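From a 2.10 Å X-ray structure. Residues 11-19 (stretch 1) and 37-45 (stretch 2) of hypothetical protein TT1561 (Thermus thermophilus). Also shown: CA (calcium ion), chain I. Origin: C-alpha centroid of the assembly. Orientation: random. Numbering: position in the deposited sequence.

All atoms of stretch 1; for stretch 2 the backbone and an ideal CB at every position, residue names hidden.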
# COMPACT_ATOMS: atom_id res chain seq x y z
N THR A 11 -3.14 19.36 -18.79
CA THR A 11 -3.40 19.60 -20.20
C THR A 11 -4.48 20.66 -20.28
O THR A 11 -5.10 21.02 -19.25
CB THR A 11 -3.90 18.33 -20.92
OG1 THR A 11 -3.90 18.56 -22.33
CG2 THR A 11 -5.33 17.99 -20.49
N SER A 12 -4.72 21.16 -21.49
CA SER A 12 -5.74 22.19 -21.70
C SER A 12 -6.50 22.01 -23.01
O SER A 12 -6.17 21.18 -23.84
CB SER A 12 -5.08 23.57 -21.73
OG SER A 12 -4.23 23.65 -22.87
N ASN A 13 -7.54 22.81 -23.16
CA ASN A 13 -8.34 22.84 -24.37
C ASN A 13 -8.60 21.53 -25.11
O ASN A 13 -8.30 21.42 -26.29
CB ASN A 13 -7.68 23.83 -25.33
CG ASN A 13 -8.62 24.29 -26.43
OD1 ASN A 13 -9.62 24.96 -26.16
ND2 ASN A 13 -8.30 23.92 -27.67
N PRO A 14 -9.16 20.51 -24.43
CA PRO A 14 -9.43 19.24 -25.13
C PRO A 14 -10.49 19.37 -26.25
O PRO A 14 -10.57 18.52 -27.15
CB PRO A 14 -9.88 18.31 -23.99
CG PRO A 14 -10.49 19.28 -22.98
CD PRO A 14 -9.48 20.41 -23.00
N MSE A 15 -11.30 20.42 -26.19
CA MSE A 15 -12.35 20.69 -27.17
C MSE A 15 -13.25 19.51 -27.56
O MSE A 15 -13.46 19.24 -28.75
CB MSE A 15 -11.72 21.30 -28.45
CG MSE A 15 -11.32 22.77 -28.34
SE MSE A 15 -12.77 24.02 -28.36
CE MSE A 15 -13.15 23.93 -30.28
N GLY A 16 -13.79 18.81 -26.56
CA GLY A 16 -14.69 17.70 -26.83
C GLY A 16 -14.10 16.41 -27.36
O GLY A 16 -14.84 15.47 -27.65
N ASP A 17 -12.78 16.35 -27.48
CA ASP A 17 -12.12 15.13 -27.97
C ASP A 17 -12.11 14.08 -26.85
O ASP A 17 -11.16 13.99 -26.07
CB ASP A 17 -10.69 15.44 -28.39
CG ASP A 17 -10.09 14.35 -29.22
OD1 ASP A 17 -10.59 13.21 -29.14
OD2 ASP A 17 -9.11 14.62 -29.96
N LEU A 18 -13.17 13.27 -26.80
CA LEU A 18 -13.30 12.24 -25.78
C LEU A 18 -12.32 11.09 -25.89
O LEU A 18 -11.98 10.44 -24.89
CB LEU A 18 -14.73 11.69 -25.78
CG LEU A 18 -15.79 12.76 -25.55
CD1 LEU A 18 -17.15 12.13 -25.60
CD2 LEU A 18 -15.56 13.44 -24.21
N GLU A 19 -11.88 10.79 -27.11
CA GLU A 19 -10.94 9.69 -27.26
C GLU A 19 -9.61 10.11 -26.65
O GLU A 19 -8.94 9.31 -26.00
CB GLU A 19 -10.77 9.31 -28.74
CG GLU A 19 -12.04 8.77 -29.39
CD GLU A 19 -12.64 7.57 -28.64
OE1 GLU A 19 -11.98 6.51 -28.56
OE2 GLU A 19 -13.78 7.69 -28.14
N UNK A 37 -4.95 18.33 -13.45
CA UNK A 37 -5.42 19.69 -13.56
C UNK A 37 -5.77 19.87 -15.03
O UNK A 37 -4.98 19.54 -15.91
CB UNK A 37 -4.38 20.71 -13.07
N UNK A 38 -6.98 20.36 -15.31
CA UNK A 38 -7.39 20.50 -16.69
C UNK A 38 -8.05 21.85 -16.98
O UNK A 38 -9.00 22.27 -16.30
CB UNK A 38 -8.35 19.36 -17.06
N UNK A 39 -7.49 22.54 -17.97
CA UNK A 39 -7.94 23.86 -18.39
C UNK A 39 -8.80 23.75 -19.65
O UNK A 39 -8.46 23.00 -20.55
CB UNK A 39 -6.74 24.78 -18.64
N UNK A 40 -9.90 24.51 -19.71
CA UNK A 40 -10.77 24.45 -20.89
C UNK A 40 -10.07 24.97 -22.15
O UNK A 40 -8.89 25.30 -22.10
CB UNK A 40 -12.05 25.26 -20.64
N UNK A 41 -10.77 25.05 -23.28
CA UNK A 41 -12.18 24.67 -23.41
C UNK A 41 -12.36 23.18 -23.26
O UNK A 41 -11.70 22.39 -23.94
CB UNK A 41 -12.74 25.13 -24.76
N UNK A 42 -13.24 22.76 -22.36
CA UNK A 42 -13.47 21.33 -22.20
C UNK A 42 -14.23 20.87 -23.45
O UNK A 42 -13.94 19.81 -24.01
CB UNK A 42 -14.24 21.02 -20.92
N UNK A 43 -15.19 21.69 -23.86
CA UNK A 43 -16.09 21.42 -24.99
C UNK A 43 -16.17 22.62 -25.93
O UNK A 43 -15.93 23.76 -25.51
CB UNK A 43 -17.49 21.06 -24.48
N UNK A 44 -16.53 22.39 -27.21
CA UNK A 44 -16.66 23.49 -28.17
C UNK A 44 -17.97 24.17 -27.78
O UNK A 44 -18.82 23.56 -27.12
CB UNK A 44 -16.66 23.01 -29.62
N UNK A 45 -18.15 25.42 -28.18
CA UNK A 45 -19.37 26.16 -27.88
C UNK A 45 -20.64 25.34 -28.20
O UNK A 45 -21.60 25.34 -27.42
CB UNK A 45 -19.38 27.47 -28.67
CA CA I . -22.60 25.08 -25.25

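Two parallel bridges set the register, T11 with position 38 (CA to CA 5.4 Å) and S12 with position 39 (4.3 Å); beyond them both chains leave the strand, and each later position must be judged by its own geometry.

Position 37 is extended (phi/psi -128/129), and its ideal CB has nothing of stretch 1 within 5.5 Å. Stretch 1 therefore hardly constrains the side chain. The deposited residue is A37, whose O accepts a weak hydrogen bond from T11 N at 3.4 Å.

At position 38 the CB lies on the same sheet face as the T11 side chain, with T11 CG2 and the P14 ring nearby. Both are apolar, so an aliphatic residue such as leucine, isoleucine, valine or methionine would suit. It is L38: its CG lies 4.1 Å from T11 CG2, and its CD2 4.2 Å from P14 CD.

Position 39 turns to the other face, beside S12; its ideal CB is 3.7 Å from S12 CB. The strand backbone agrees with a beta-branched residue, but serine supplies little apolar surface, and many side chains could fit. I39 is found, CB to S12 CB 3.6 Å, with its end leading away. Its backbone is held on both sides of the residue: I39 N donates to T11 O (3.1 Å), and I39 O accepts from N13 N (2.8 Å).

At position 40 the CB points away from stretch 1 and would lie 3.3 Å from the N of position 42. Phi/psi of -65/-176 does not demand glycine, but the crowding favours a small residue. G40 is deposited, and its O takes a weak hydrogen bond from N13 N (3.0 Å).

The peptide before position 41 is cis, which raises proline as a candidate, and phi of -68 would allow it. Against this, the backbone N lies 3.1 Å from N13 OD1, an acceptor that calls for an N-H. With the ideal CB only 3.4 Å from that same oxygen, a short polar donor is attractive: asparagine, serine or threonine. N41 uses both options, donating from N to N13 OD1 and, weakly, from ND2 to N13 OD1 (2.8 Å). Its O receives M15 N at 3.0 Å.

Position 42 directs its CB away, 4.6 Å from P14 CG at the nearest, so stretch 1 leaves the choice broad. L42 contributes mainly its O, which accepts from G16 N at 2.7 Å.

Position 43 also starts away, yet a long, flexible apolar chain such as methionine could bend back to G16 and L18, whereas leucine could reach only G16. Selenomethionine M43 does so, SE lying 3.7 Å from G16 CA and CE 4.0 Å from L18 CD2.

At position 44, phi of -75 permits proline, and the ideal CB is 3.7 Å from M15 CE, favouring an apolar residue. P44 packs its CB 3.9 Å from M15 CE.

Position 45 points away, with no stretch 1 atom near its CB; polar residues would do. K45 binds calcium through O (2.4 Å to CA).

Stretch 2, residues 37-45: ALIGNLMPK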
# COMPACT_ATOMS: atom_id res chain seq x y z
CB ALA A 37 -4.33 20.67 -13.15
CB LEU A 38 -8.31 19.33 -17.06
CG LEU A 38 -8.72 19.15 -18.53
CD1 LEU A 38 -9.27 17.72 -18.80
CD2 LEU A 38 -9.74 20.22 -18.82
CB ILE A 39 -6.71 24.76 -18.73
CG1 ILE A 39 -5.71 24.79 -17.57
CG2 ILE A 39 -7.18 26.17 -18.99
CD1 ILE A 39 -6.22 25.51 -16.32
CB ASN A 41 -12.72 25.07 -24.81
CG ASN A 41 -12.52 26.54 -25.12
OD1 ASN A 41 -13.07 27.41 -24.44
ND2 ASN A 41 -11.74 26.83 -26.15
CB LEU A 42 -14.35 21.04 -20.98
CG LEU A 42 -13.76 21.11 -19.56
CD1 LEU A 42 -13.28 22.51 -19.23
CD2 LEU A 42 -14.84 20.67 -18.57
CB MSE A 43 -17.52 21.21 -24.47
CG MSE A 43 -17.80 19.92 -23.78
SE MSE A 43 -17.89 18.56 -25.08
CE MSE A 43 -17.12 17.12 -24.02
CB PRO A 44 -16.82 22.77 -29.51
CG PRO A 44 -16.20 21.43 -29.28
CD PRO A 44 -16.65 21.09 -27.88
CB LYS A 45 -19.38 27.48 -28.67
CG LYS A 45 -20.66 28.29 -28.60
CD LYS A 45 -20.95 28.78 -27.19
CE LYS A 45 -22.26 29.54 -27.10
NZ LYS A 45 -22.25 30.75 -27.97
O HOH W 1 -20.26 24.35 -24.88
O HOH W 2 -22.85 24.25 -22.86
O HOH W 3 -25.05 24.80 -25.02
O HOH W 4 -24.49 26.26 -26.94
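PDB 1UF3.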